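Local structure of UDP-4-amino-4,6-dideoxy-N-acetyl-beta-L-altrosamine transaminase (Helicobacter pylori, 2FNU) at residues T122-G132 with L149-A158; A56-F67 with A172-H180. The protein catalyses the pyridoxal-phosphate-dependent amino transfer from glutamate to a UDP-linked 4-keto sugar, the second step of pseudaminic acid biosynthesis for flagellin modification. All coordinates share one frame; numbering follows the deposited sequence.

Contact 1: T122-G132 with L149-A158. With PMP (4'-deoxy-4'-aminopyridoxal-5'-phosphate), chain E.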
loop_
_atom_site.group_PDB
_atom_site.type_symbol
_atom_site.label_atom_id
_atom_site.label_comp_id
_atom_site.label_asym_id
_atom_site.label_seq_id
_atom_site.Cartn_x
_atom_site.Cartn_y
_atom_site.Cartn_z
ATOM N N THR B 122 -20.233 -16.586 -15.185
ATOM C CA THR B 122 -18.895 -16.897 -14.663
ATOM C C THR B 122 -17.807 -16.241 -15.507
ATOM O O THR B 122 -17.793 -16.375 -16.727
ATOM C CB THR B 122 -18.662 -18.421 -14.601
ATOM O OG1 THR B 122 -19.812 -19.042 -14.014
ATOM C CG2 THR B 122 -17.417 -18.748 -13.744
ATOM N N LYS B 123 -16.872 -15.568 -14.832
ATOM C CA LYS B 123 -15.781 -14.860 -15.493
ATOM C C LYS B 123 -14.412 -15.520 -15.271
ATOM O O LYS B 123 -13.541 -15.490 -16.143
ATOM C CB LYS B 123 -15.740 -13.414 -14.977
ATOM C CG LYS B 123 -14.708 -12.550 -15.665
ATOM C CD LYS B 123 -15.089 -12.284 -17.128
ATOM C CE LYS B 123 -14.022 -11.443 -17.802
ATOM N NZ LYS B 123 -14.351 -11.122 -19.222
ATOM N N ALA B 124 -14.215 -16.107 -14.099
ATOM C CA ALA B 124 -12.901 -16.629 -13.742
ATOM C C ALA B 124 -13.019 -17.606 -12.598
ATOM O O ALA B 124 -14.077 -17.677 -11.952
ATOM C CB ALA B 124 -11.963 -15.462 -13.315
ATOM N N ILE B 125 -11.922 -18.323 -12.349
ATOM C CA ILE B 125 -11.785 -19.140 -11.140
ATOM C C ILE B 125 -10.535 -18.648 -10.402
ATOM O O ILE B 125 -9.487 -18.505 -11.035
ATOM C CB ILE B 125 -11.665 -20.644 -11.471
ATOM C CG1 ILE B 125 -12.917 -21.102 -12.242
ATOM C CG2 ILE B 125 -11.442 -21.475 -10.190
ATOM C CD1 ILE B 125 -12.914 -22.585 -12.608
ATOM N N VAL B 126 -10.652 -18.382 -9.094
ATOM C CA VAL B 126 -9.481 -18.016 -8.282
ATOM C C VAL B 126 -9.222 -19.144 -7.280
ATOM O O VAL B 126 -10.030 -19.358 -6.374
ATOM C CB VAL B 126 -9.697 -16.693 -7.496
ATOM C CG1 VAL B 126 -8.501 -16.430 -6.548
ATOM C CG2 VAL B 126 -9.897 -15.524 -8.460
ATOM N N SER B 127 -8.116 -19.865 -7.459
ATOM C CA SER B 127 -7.710 -20.903 -6.512
ATOM C C SER B 127 -6.664 -20.344 -5.543
ATOM O O SER B 127 -6.068 -19.292 -5.804
ATOM C CB SER B 127 -7.137 -22.125 -7.248
ATOM O OG SER B 127 -6.033 -21.743 -8.067
ATOM N N VAL B 128 -6.451 -21.075 -4.455
ATOM C CA VAL B 128 -5.452 -20.732 -3.441
ATOM C C VAL B 128 -4.610 -21.974 -3.146
ATOM O O VAL B 128 -5.157 -23.069 -2.929
ATOM C CB VAL B 128 -6.150 -20.309 -2.132
ATOM C CG1 VAL B 128 -5.137 -20.124 -0.982
ATOM C CG2 VAL B 128 -6.931 -19.021 -2.375
ATOM N N ASP B 129 -3.288 -21.814 -3.114
ATOM C CA ASP B 129 -2.406 -22.936 -2.785
ATOM C C ASP B 129 -2.308 -22.963 -1.268
ATOM O O ASP B 129 -1.442 -22.316 -0.666
ATOM C CB ASP B 129 -1.046 -22.736 -3.443
ATOM C CG ASP B 129 -1.150 -22.613 -4.949
ATOM O OD1 ASP B 129 -1.922 -23.391 -5.566
ATOM O OD2 ASP B 129 -0.489 -21.724 -5.516
ATOM N N TYR B 130 -3.223 -23.701 -0.641
ATOM C CA TYR B 130 -3.326 -23.666 0.810
ATOM C C TYR B 130 -2.086 -24.267 1.468
ATOM O O TYR B 130 -1.700 -25.402 1.166
ATOM C CB TYR B 130 -4.581 -24.421 1.256
ATOM C CG TYR B 130 -4.729 -24.474 2.759
ATOM C CD1 TYR B 130 -4.193 -25.533 3.483
ATOM C CD2 TYR B 130 -5.389 -23.467 3.440
ATOM C CE1 TYR B 130 -4.306 -25.594 4.858
ATOM C CE2 TYR B 130 -5.519 -23.509 4.828
ATOM C CZ TYR B 130 -4.962 -24.574 5.522
ATOM O OH TYR B 130 -5.091 -24.645 6.894
ATOM N N ALA B 131 -1.500 -23.491 2.397
ATOM C CA ALA B 131 -0.297 -23.877 3.147
ATOM C C ALA B 131 0.953 -23.948 2.291
ATOM O O ALA B 131 2.017 -24.313 2.789
ATOM C CB ALA B 131 -0.505 -25.209 3.924
ATOM N N GLY B 132 0.822 -23.580 1.014
ATOM C CA GLY B 132 1.895 -23.760 0.043
ATOM C C GLY B 132 1.706 -24.923 -0.898
ATOM O O GLY B 132 2.447 -25.056 -1.870
ATOM N N LEU B 149 -12.888 -19.090 -19.277
ATOM C CA LEU B 149 -12.690 -18.350 -18.029
ATOM C C LEU B 149 -11.213 -18.088 -17.829
ATOM O O LEU B 149 -10.374 -18.853 -18.300
ATOM C CB LEU B 149 -13.159 -19.182 -16.837
ATOM C CG LEU B 149 -14.515 -19.875 -16.937
ATOM C CD1 LEU B 149 -14.786 -20.722 -15.687
ATOM C CD2 LEU B 149 -15.606 -18.851 -17.158
ATOM N N SER B 150 -10.900 -17.027 -17.079
ATOM C CA SER B 150 -9.524 -16.793 -16.663
ATOM C C SER B 150 -9.217 -17.586 -15.407
ATOM O O SER B 150 -10.016 -17.602 -14.468
ATOM C CB SER B 150 -9.304 -15.311 -16.373
ATOM O OG SER B 150 -9.464 -14.546 -17.557
ATOM N N PHE B 151 -8.049 -18.231 -15.413
ATOM C CA PHE B 151 -7.509 -18.920 -14.225
ATOM C C PHE B 151 -6.604 -17.932 -13.492
ATOM O O PHE B 151 -5.576 -17.521 -14.028
ATOM C CB PHE B 151 -6.745 -20.174 -14.690
ATOM C CG PHE B 151 -5.993 -20.920 -13.612
ATOM C CD1 PHE B 151 -4.973 -21.791 -13.975
ATOM C CD2 PHE B 151 -6.320 -20.803 -12.262
ATOM C CE1 PHE B 151 -4.253 -22.509 -13.008
ATOM C CE2 PHE B 151 -5.592 -21.522 -11.291
ATOM C CZ PHE B 151 -4.568 -22.375 -11.680
ATOM N N LEU B 152 -7.006 -17.542 -12.281
ATOM C CA LEU B 152 -6.204 -16.643 -11.445
ATOM C C LEU B 152 -5.786 -17.420 -10.200
ATOM O O LEU B 152 -6.563 -18.198 -9.659
ATOM C CB LEU B 152 -6.995 -15.393 -11.041
ATOM C CG LEU B 152 -7.694 -14.641 -12.185
ATOM C CD1 LEU B 152 -8.560 -13.498 -11.658
ATOM C CD2 LEU B 152 -6.653 -14.138 -13.182
ATOM N N SER B 153 -4.542 -17.235 -9.764
ATOM C CA SER B 153 -4.016 -18.041 -8.659
ATOM C C SER B 153 -3.553 -17.160 -7.498
ATOM O O SER B 153 -2.618 -16.376 -7.675
ATOM C CB SER B 153 -2.834 -18.879 -9.151
ATOM O OG SER B 153 -2.311 -19.736 -8.123
ATOM N N ASP B 154 -4.208 -17.276 -6.341
ATOM C CA ASP B 154 -3.688 -16.665 -5.119
ATOM C C ASP B 154 -2.671 -17.629 -4.506
ATOM O O ASP B 154 -3.012 -18.529 -3.721
ATOM C CB ASP B 154 -4.817 -16.314 -4.133
ATOM C CG ASP B 154 -4.286 -15.613 -2.899
ATOM O OD1 ASP B 154 -5.098 -15.120 -2.098
ATOM O OD2 ASP B 154 -3.032 -15.546 -2.755
ATOM N N SER B 155 -1.422 -17.448 -4.926
ATOM C CA SER B 155 -0.302 -18.280 -4.507
ATOM C C SER B 155 0.439 -17.595 -3.360
ATOM O O SER B 155 1.639 -17.791 -3.182
ATOM C CB SER B 155 0.626 -18.547 -5.702
ATOM O OG SER B 155 -0.075 -19.319 -6.687
ATOM N N SER B 156 -0.288 -16.836 -2.537
ATOM C CA SER B 156 0.358 -16.039 -1.490
ATOM C C SER B 156 1.235 -16.869 -0.566
ATOM O O SER B 156 2.256 -16.357 -0.074
ATOM C CB SER B 156 -0.683 -15.284 -0.660
ATOM O OG SER B 156 -1.201 -14.178 -1.384
ATOM N N HIS B 157 0.834 -18.127 -0.299
ATOM C CA HIS B 157 1.588 -19.022 0.588
ATOM C C HIS B 157 2.730 -19.754 -0.095
ATOM O O HIS B 157 3.499 -20.452 0.585
ATOM C CB HIS B 157 0.677 -20.139 1.137
ATOM C CG HIS B 157 -0.441 -19.654 2.003
ATOM N ND1 HIS B 157 -1.235 -20.518 2.724
ATOM C CD2 HIS B 157 -0.911 -18.408 2.253
ATOM C CE1 HIS B 157 -2.145 -19.824 3.389
ATOM N NE2 HIS B 157 -1.972 -18.540 3.122
ATOM N N ALA B 158 2.814 -19.645 -1.421
ATOM C CA ALA B 158 3.447 -20.718 -2.190
ATOM C C ALA B 158 4.717 -20.385 -2.963
ATOM O O ALA B 158 5.082 -21.142 -3.870
ATOM C CB ALA B 158 2.427 -21.361 -3.152
HETATM N N1 PMP E . -4.133 -14.348 0.293
HETATM C C2 PMP E . -3.761 -15.288 1.219
HETATM C C2A PMP E . -4.010 -16.746 0.908
HETATM C C3 PMP E . -3.155 -14.873 2.412
HETATM O O3 PMP E . -2.746 -15.794 3.334
HETATM C C4 PMP E . -2.949 -13.498 2.674
HETATM C C4A PMP E . -2.377 -13.016 3.990
HETATM N N4A PMP E . -2.760 -13.858 5.102
HETATM C C5 PMP E . -3.282 -12.568 1.684
HETATM C C6 PMP E . -3.817 -13.027 0.481
HETATM C C5A PMP E . -3.052 -11.079 1.873
HETATM O O4P PMP E . -1.663 -10.854 1.714
HETATM P P PMP E . -0.989 -9.530 2.347
HETATM O O1P PMP E . -0.904 -9.777 3.834
HETATM O O2P PMP E . 0.384 -9.478 1.746
HETATM O O3P PMP E . -1.815 -8.327 1.978
HETATM O O HOH W 1 -11.949 -14.044 -18.288
HETATM O O HOH W 2 -3.774 -21.581 -6.568
HETATM O O HOH W 3 -1.370 -19.550 -1.497
#

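Contact 2: A56-F67 with A172-H180. With PMP (4'-deoxy-4'-aminopyridoxal-5'-phosphate), chain E; UD1 (uridine-diphosphate-N-acetylglucosamine), chain F.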
loop_
_atom_site.group_PDB
_atom_site.type_symbol
_atom_site.label_atom_id
_atom_site.label_comp_id
_atom_site.label_asym_id
_atom_site.label_seq_id
_atom_site.Cartn_x
_atom_site.Cartn_y
_atom_site.Cartn_z
ATOM N N ALA B 56 0.221 -8.184 -0.797
ATOM C CA ALA B 56 -0.475 -9.059 -1.750
ATOM C C ALA B 56 -1.932 -8.649 -1.958
ATOM O O ALA B 56 -2.511 -8.949 -3.001
ATOM C CB ALA B 56 -0.387 -10.537 -1.347
ATOM N N THR B 57 -2.533 -8.003 -0.950
ATOM C CA THR B 57 -3.919 -7.543 -1.103
ATOM C C THR B 57 -3.991 -6.463 -2.199
ATOM O O THR B 57 -4.916 -6.466 -3.020
ATOM C CB THR B 57 -4.470 -7.038 0.229
ATOM O OG1 THR B 57 -4.341 -8.084 1.183
ATOM C CG2 THR B 57 -5.941 -6.696 0.117
ATOM N N SER B 58 -2.991 -5.583 -2.247
ATOM C CA SER B 58 -2.890 -4.601 -3.337
ATOM C C SER B 58 -2.682 -5.277 -4.687
ATOM O O SER B 58 -3.271 -4.864 -5.706
ATOM C CB SER B 58 -1.778 -3.584 -3.074
ATOM O OG SER B 58 -2.091 -2.778 -1.953
ATOM N N ALA B 59 -1.819 -6.299 -4.693
ATOM C CA ALA B 59 -1.593 -7.112 -5.880
ATOM C C ALA B 59 -2.893 -7.767 -6.363
ATOM O O ALA B 59 -3.205 -7.738 -7.569
ATOM C CB ALA B 59 -0.534 -8.154 -5.594
ATOM N N LEU B 60 -3.670 -8.332 -5.429
ATOM C CA LEU B 60 -4.923 -8.993 -5.799
ATOM C C LEU B 60 -5.901 -7.991 -6.410
ATOM O O LEU B 60 -6.525 -8.277 -7.442
ATOM C CB LEU B 60 -5.570 -9.678 -4.576
ATOM C CG LEU B 60 -4.955 -10.995 -4.112
ATOM C CD1 LEU B 60 -5.437 -11.354 -2.711
ATOM C CD2 LEU B 60 -5.279 -12.121 -5.072
ATOM N N LEU B 61 -6.043 -6.817 -5.786
ATOM C CA LEU B 61 -6.962 -5.818 -6.328
ATOM C C LEU B 61 -6.510 -5.429 -7.737
ATOM O O LEU B 61 -7.318 -5.323 -8.664
ATOM C CB LEU B 61 -6.980 -4.557 -5.471
ATOM C CG LEU B 61 -7.827 -3.406 -6.037
ATOM C CD1 LEU B 61 -9.313 -3.788 -5.997
ATOM C CD2 LEU B 61 -7.587 -2.113 -5.258
ATOM N N THR B 62 -5.213 -5.202 -7.894
ATOM C CA THR B 62 -4.682 -4.796 -9.201
ATOM C C THR B 62 -4.941 -5.864 -10.267
ATOM O O THR B 62 -5.336 -5.547 -11.391
ATOM C CB THR B 62 -3.182 -4.498 -9.081
ATOM O OG1 THR B 62 -3.024 -3.428 -8.139
ATOM C CG2 THR B 62 -2.583 -4.069 -10.432
ATOM N N LEU B 63 -4.730 -7.121 -9.905
ATOM C CA LEU B 63 -5.023 -8.227 -10.819
ATOM C C LEU B 63 -6.525 -8.298 -11.142
ATOM O O LEU B 63 -6.908 -8.386 -12.328
ATOM C CB LEU B 63 -4.536 -9.561 -10.229
ATOM C CG LEU B 63 -4.915 -10.791 -11.071
ATOM C CD1 LEU B 63 -4.403 -10.696 -12.519
ATOM C CD2 LEU B 63 -4.318 -12.021 -10.354
ATOM N N TYR B 64 -7.374 -8.282 -10.116
ATOM C CA TYR B 64 -8.804 -8.453 -10.352
ATOM C C TYR B 64 -9.384 -7.319 -11.190
ATOM O O TYR B 64 -10.312 -7.544 -11.977
ATOM C CB TYR B 64 -9.552 -8.498 -9.020
ATOM C CG TYR B 64 -9.301 -9.725 -8.137
ATOM C CD1 TYR B 64 -9.649 -9.693 -6.795
ATOM C CD2 TYR B 64 -8.745 -10.914 -8.655
ATOM C CE1 TYR B 64 -9.489 -10.801 -5.967
ATOM C CE2 TYR B 64 -8.559 -12.031 -7.841
ATOM C CZ TYR B 64 -8.948 -11.965 -6.481
ATOM O OH TYR B 64 -8.797 -13.050 -5.642
ATOM N N ARG B 65 -8.857 -6.108 -11.010
ATOM C CA ARG B 65 -9.373 -4.944 -11.724
ATOM C C ARG B 65 -8.919 -4.936 -13.172
ATOM O O ARG B 65 -9.584 -4.338 -14.033
ATOM C CB ARG B 65 -8.915 -3.636 -11.048
ATOM C CG ARG B 65 -9.686 -3.301 -9.756
ATOM C CD ARG B 65 -11.116 -2.765 -10.026
ATOM N NE ARG B 65 -11.081 -1.537 -10.831
ATOM C CZ ARG B 65 -10.814 -0.322 -10.341
ATOM N NH1 ARG B 65 -10.599 -0.135 -9.037
ATOM N NH2 ARG B 65 -10.757 0.713 -11.175
ATOM N N ASN B 66 -7.790 -5.586 -13.451
ATOM C CA ASN B 66 -7.145 -5.412 -14.756
ATOM C C ASN B 66 -7.138 -6.625 -15.683
ATOM O O ASN B 66 -6.881 -6.471 -16.887
ATOM C CB ASN B 66 -5.717 -4.869 -14.589
ATOM C CG ASN B 66 -5.706 -3.436 -14.091
ATOM O OD1 ASN B 66 -5.520 -3.172 -12.892
ATOM N ND2 ASN B 66 -5.923 -2.504 -14.994
ATOM N N PHE B 67 -7.413 -7.822 -15.157
ATOM C CA PHE B 67 -7.347 -9.011 -16.029
ATOM C C PHE B 67 -8.368 -8.928 -17.158
ATOM O O PHE B 67 -8.171 -9.510 -18.226
ATOM C CB PHE B 67 -7.461 -10.321 -15.221
ATOM C CG PHE B 67 -8.871 -10.706 -14.862
ATOM C CD1 PHE B 67 -9.533 -11.725 -15.566
ATOM C CD2 PHE B 67 -9.526 -10.085 -13.793
ATOM C CE1 PHE B 67 -10.841 -12.078 -15.235
ATOM C CE2 PHE B 67 -10.823 -10.437 -13.448
ATOM C CZ PHE B 67 -11.486 -11.450 -14.176
ATOM N N ALA B 172 -1.123 -20.039 -14.185
ATOM C CA ALA B 172 -2.382 -19.333 -14.321
ATOM C C ALA B 172 -2.181 -18.119 -15.230
ATOM O O ALA B 172 -1.048 -17.789 -15.603
ATOM C CB ALA B 172 -2.847 -18.887 -12.946
ATOM N N LEU B 173 -3.270 -17.442 -15.592
ATOM C CA LEU B 173 -3.141 -16.179 -16.312
ATOM C C LEU B 173 -2.192 -15.262 -15.543
ATOM O O LEU B 173 -1.305 -14.618 -16.129
ATOM C CB LEU B 173 -4.509 -15.518 -16.486
ATOM C CG LEU B 173 -4.444 -14.117 -17.089
ATOM C CD1 LEU B 173 -3.766 -14.131 -18.487
ATOM C CD2 LEU B 173 -5.827 -13.501 -17.169
ATOM N N ALA B 174 -2.380 -15.214 -14.227
ATOM C CA ALA B 174 -1.446 -14.515 -13.357
ATOM C C ALA B 174 -1.552 -15.120 -11.972
ATOM O O ALA B 174 -2.596 -15.694 -11.626
ATOM C CB ALA B 174 -1.769 -13.025 -13.318
ATOM N N SER B 175 -0.483 -14.964 -11.193
ATOM C CA SER B 175 -0.423 -15.501 -9.839
ATOM C C SER B 175 0.076 -14.437 -8.870
ATOM O O SER B 175 0.901 -13.601 -9.232
ATOM C CB SER B 175 0.518 -16.703 -9.793
ATOM O OG SER B 175 0.099 -17.713 -10.719
ATOM N N VAL B 176 -0.429 -14.490 -7.648
ATOM C CA VAL B 176 -0.057 -13.512 -6.622
ATOM C C VAL B 176 0.775 -14.202 -5.551
ATOM O O VAL B 176 0.461 -15.318 -5.157
ATOM C CB VAL B 176 -1.315 -12.888 -5.994
ATOM C CG1 VAL B 176 -0.991 -12.101 -4.706
ATOM C CG2 VAL B 176 -2.026 -12.023 -7.050
ATOM N N PHE B 177 1.833 -13.526 -5.084
ATOM C CA PHE B 177 2.593 -13.967 -3.911
ATOM C C PHE B 177 2.568 -12.888 -2.835
ATOM O O PHE B 177 2.442 -11.707 -3.142
ATOM C CB PHE B 177 4.048 -14.250 -4.298
ATOM C CG PHE B 177 4.198 -15.389 -5.277
ATOM C CD1 PHE B 177 4.351 -15.136 -6.635
ATOM C CD2 PHE B 177 4.149 -16.700 -4.850
ATOM C CE1 PHE B 177 4.478 -16.190 -7.546
ATOM C CE2 PHE B 177 4.268 -17.769 -5.757
ATOM C CZ PHE B 177 4.433 -17.515 -7.104
ATOM N N SER B 178 2.716 -13.295 -1.579
ATOM C CA SER B 178 2.832 -12.329 -0.492
ATOM C C SER B 178 4.213 -12.420 0.130
ATOM O O SER B 178 4.763 -13.509 0.285
ATOM C CB SER B 178 1.788 -12.626 0.601
ATOM O OG SER B 178 1.956 -11.765 1.733
ATOM N N PHE B 179 4.735 -11.268 0.551
ATOM C CA PHE B 179 6.015 -11.157 1.257
ATOM C C PHE B 179 5.764 -10.527 2.628
ATOM O O PHE B 179 6.653 -9.895 3.201
ATOM C CB PHE B 179 7.016 -10.311 0.461
ATOM C CG PHE B 179 7.125 -10.702 -0.985
ATOM C CD1 PHE B 179 6.942 -9.758 -1.973
ATOM C CD2 PHE B 179 7.397 -12.016 -1.353
ATOM C CE1 PHE B 179 7.016 -10.106 -3.342
ATOM C CE2 PHE B 179 7.487 -12.368 -2.707
ATOM C CZ PHE B 179 7.298 -11.416 -3.690
ATOM N N HIS B 180 4.561 -10.722 3.160
ATOM C CA HIS B 180 4.272 -10.339 4.538
ATOM C C HIS B 180 5.321 -10.950 5.471
ATOM O O HIS B 180 5.911 -11.997 5.162
ATOM C CB HIS B 180 2.893 -10.859 4.932
ATOM C CG HIS B 180 2.470 -10.496 6.326
ATOM N ND1 HIS B 180 2.745 -11.293 7.423
ATOM C CD2 HIS B 180 1.795 -9.420 6.799
ATOM C CE1 HIS B 180 2.249 -10.721 8.510
ATOM N NE2 HIS B 180 1.651 -9.593 8.155
HETATM N N1 PMP E . -4.133 -14.348 0.293
HETATM C C2 PMP E . -3.761 -15.288 1.219
HETATM C C2A PMP E . -4.010 -16.746 0.908
HETATM C C3 PMP E . -3.155 -14.873 2.412
HETATM O O3 PMP E . -2.746 -15.794 3.334
HETATM C C4 PMP E . -2.949 -13.498 2.674
HETATM C C4A PMP E . -2.377 -13.016 3.990
HETATM N N4A PMP E . -2.760 -13.858 5.102
HETATM C C5 PMP E . -3.282 -12.568 1.684
HETATM C C6 PMP E . -3.817 -13.027 0.481
HETATM C C5A PMP E . -3.052 -11.079 1.873
HETATM O O4P PMP E . -1.663 -10.854 1.714
HETATM P P PMP E . -0.989 -9.530 2.347
HETATM O O1P PMP E . -0.904 -9.777 3.834
HETATM O O2P PMP E . 0.384 -9.478 1.746
HETATM O O3P PMP E . -1.815 -8.327 1.978
HETATM C "C1'" UD1 F . -3.480 -12.896 8.383
HETATM C "C2'" UD1 F . -3.568 -14.360 7.920
HETATM C "C3'" UD1 F . -2.331 -14.805 7.147
HETATM C "C4'" UD1 F . -1.956 -13.771 6.077
HETATM C "C5'" UD1 F . -1.923 -12.316 6.583
HETATM C "C6'" UD1 F . -0.642 -12.000 7.361
HETATM C "C7'" UD1 F . -4.999 -15.651 9.461
HETATM C "C8'" UD1 F . -5.101 -16.394 10.766
HETATM N "N2'" UD1 F . -3.790 -15.228 9.077
HETATM O "O1'" UD1 F . -2.564 -12.772 9.474
HETATM O "O3'" UD1 F . -2.583 -16.074 6.497
HETATM O "O5'" UD1 F . -3.106 -11.986 7.329
HETATM O "O7'" UD1 F . -5.985 -15.458 8.791
HETATM N N1 UD1 F . 4.209 -12.120 13.473
HETATM C C2 UD1 F . 5.604 -11.931 13.552
HETATM N N3 UD1 F . 6.167 -10.855 12.979
HETATM C C4 UD1 F . 5.434 -9.936 12.333
HETATM C C5 UD1 F . 4.050 -10.065 12.219
HETATM C C6 UD1 F . 3.421 -11.161 12.796
HETATM O O2 UD1 F . 6.311 -12.774 14.157
HETATM O O4 UD1 F . 6.004 -8.955 11.820
HETATM C C1B UD1 F . 3.617 -13.306 14.125
HETATM C C2B UD1 F . 3.305 -12.929 15.566
HETATM O "O2'" UD1 F . 3.674 -14.011 16.425
HETATM C C3B UD1 F . 1.806 -12.722 15.583
HETATM C C4B UD1 F . 1.330 -13.661 14.495
HETATM O O4B UD1 F . 2.377 -13.695 13.518
HETATM O O3B UD1 F . 1.203 -13.039 16.843
HETATM C C5B UD1 F . 0.051 -13.140 13.870
HETATM O O5B UD1 F . -0.342 -14.057 12.858
HETATM P PA UD1 F . -1.869 -14.034 12.337
HETATM O O1A UD1 F . -1.972 -14.972 11.143
HETATM O O2A UD1 F . -2.778 -14.243 13.537
HETATM O O3A UD1 F . -1.899 -12.485 11.868
HETATM P PB UD1 F . -2.935 -11.889 10.778
HETATM O O1B UD1 F . -4.363 -12.207 11.197
HETATM O O2B UD1 F . -2.509 -10.456 10.498
#

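Contact 1: T122-G132 with L149-A158
D129 and S155 meet just past the ends of two neighbouring parallel strands, 122-128 and 150-154. S155 OG donates to D129 OD2 at 2.7 Å, nearly in line with the carboxylate C-O bond. The other oxygen, D129 OD1, takes the backbone N of V135 and a weak bond from a water that also binds S127 OG and S153 OG. This end is tightly packed: A158 CB lies 3.7 Å from D129 CB. Between the strands runs a parallel ladder, with L152 N giving an almost straight bond to I125 O (2.9 Å, 173°). V126 and L152 pack on one face; on the other, S127 OG sits in the ring plane of F151, 3.3 Å from CE2. The opposite end, at K123, L149 and S150, is partly exposed, and a water joins K123 O to S150 OG. L149 still packs closely, with CD2 3.3 Å from T122 O.

The strands belong to a beta-alpha-beta unit, and the cofactor sits at the C-terminal end of strand 150-154. The H157 ring is held at its edge through both nitrogens: ND1 accepts A131 N at 3.0 Å, in plane but bent, and NE2 bonds PMP O3. D154 has CG anti to its backbone N (chi1 -177°), which carries OD1 to 2.7 Å from PMP N1. S156 N and S156 OG both donate to D154 OD2, the first closing an Asx turn. This aspartate facing the pyridine nitrogen is the arrangement of fold-type I aminotransferases, where it probably stabilises a protonated ring and so strengthens the cofactor as an electron sink.

Contact 2: A56-F67 with A172-H180
A56 CB touches S178 CB at 3.6 Å where both residues grip one phosphate oxygen, although no hydrogen bond joins helix 56-66 to strand 174-178. PMP O2P receives A56 N at 2.9 Å and S178 OG at 2.8 Å. The next oxygen, O3P, is held twice by T57, through its backbone N and through OG1 at 2.7 Å. The phosphate thus sits at the helix N terminus, whose dipole probably helps to balance its charge. S178 OG lies anti to its own backbone N (chi1 175°), which turns it to the phosphate. S178 OG also accepts H180 N, closing an ST turn. H180 follows with its ring face over UD1 C6', and its NE2 bonds Q30 of the second subunit.

Along the rest of the helix the contact is made by aliphatic side chains. The helix runs nearly antiparallel to the strand, at 165°, with axes 7.9 Å apart. V176 is the central side chain. Its CG1 meets A56 CB and A59 CB, while CG2 faces L60 CD2 at 3.8 Å and L63 CD2 at 4.0 Å. L60 crosses V176 at about a right angle and extends its other methyl, CD1, to the cofactor ring. L63 CD1 presses on A174 CB at 3.6 Å. At the far end F67 CB and L173 CD2 make a wider contact.

Aliphatic packing sets the helix on the sheet, while A56 and T57 at its start bind the phosphate. With donors from both helix and strand, the phosphate bridges the two, so its site probably depends on the V176 packing between them.

Both contacts are largely buried and lie in the large cofactor-binding domain, their centres about 10 Å apart. Each has a partly exposed end far from PMP. They share one sheet: strands 150-154 and 174-178 are neighbours, with S153 O 2.9 Å from V176 N in a probable backbone hydrogen bond. Contact 1 is made within the sheet, so main-chain bonds dominate it. Contact 2 sets a helix on the sheet and relies on aliphatic side chains. L60 also touches D154, which ties the two together. At the cofactor, contact 1 supplies the polar groups around the pyridine nitrogen and O3; contact 2 binds the phosphate, with L60 also against the ring, and reaches the second subunit.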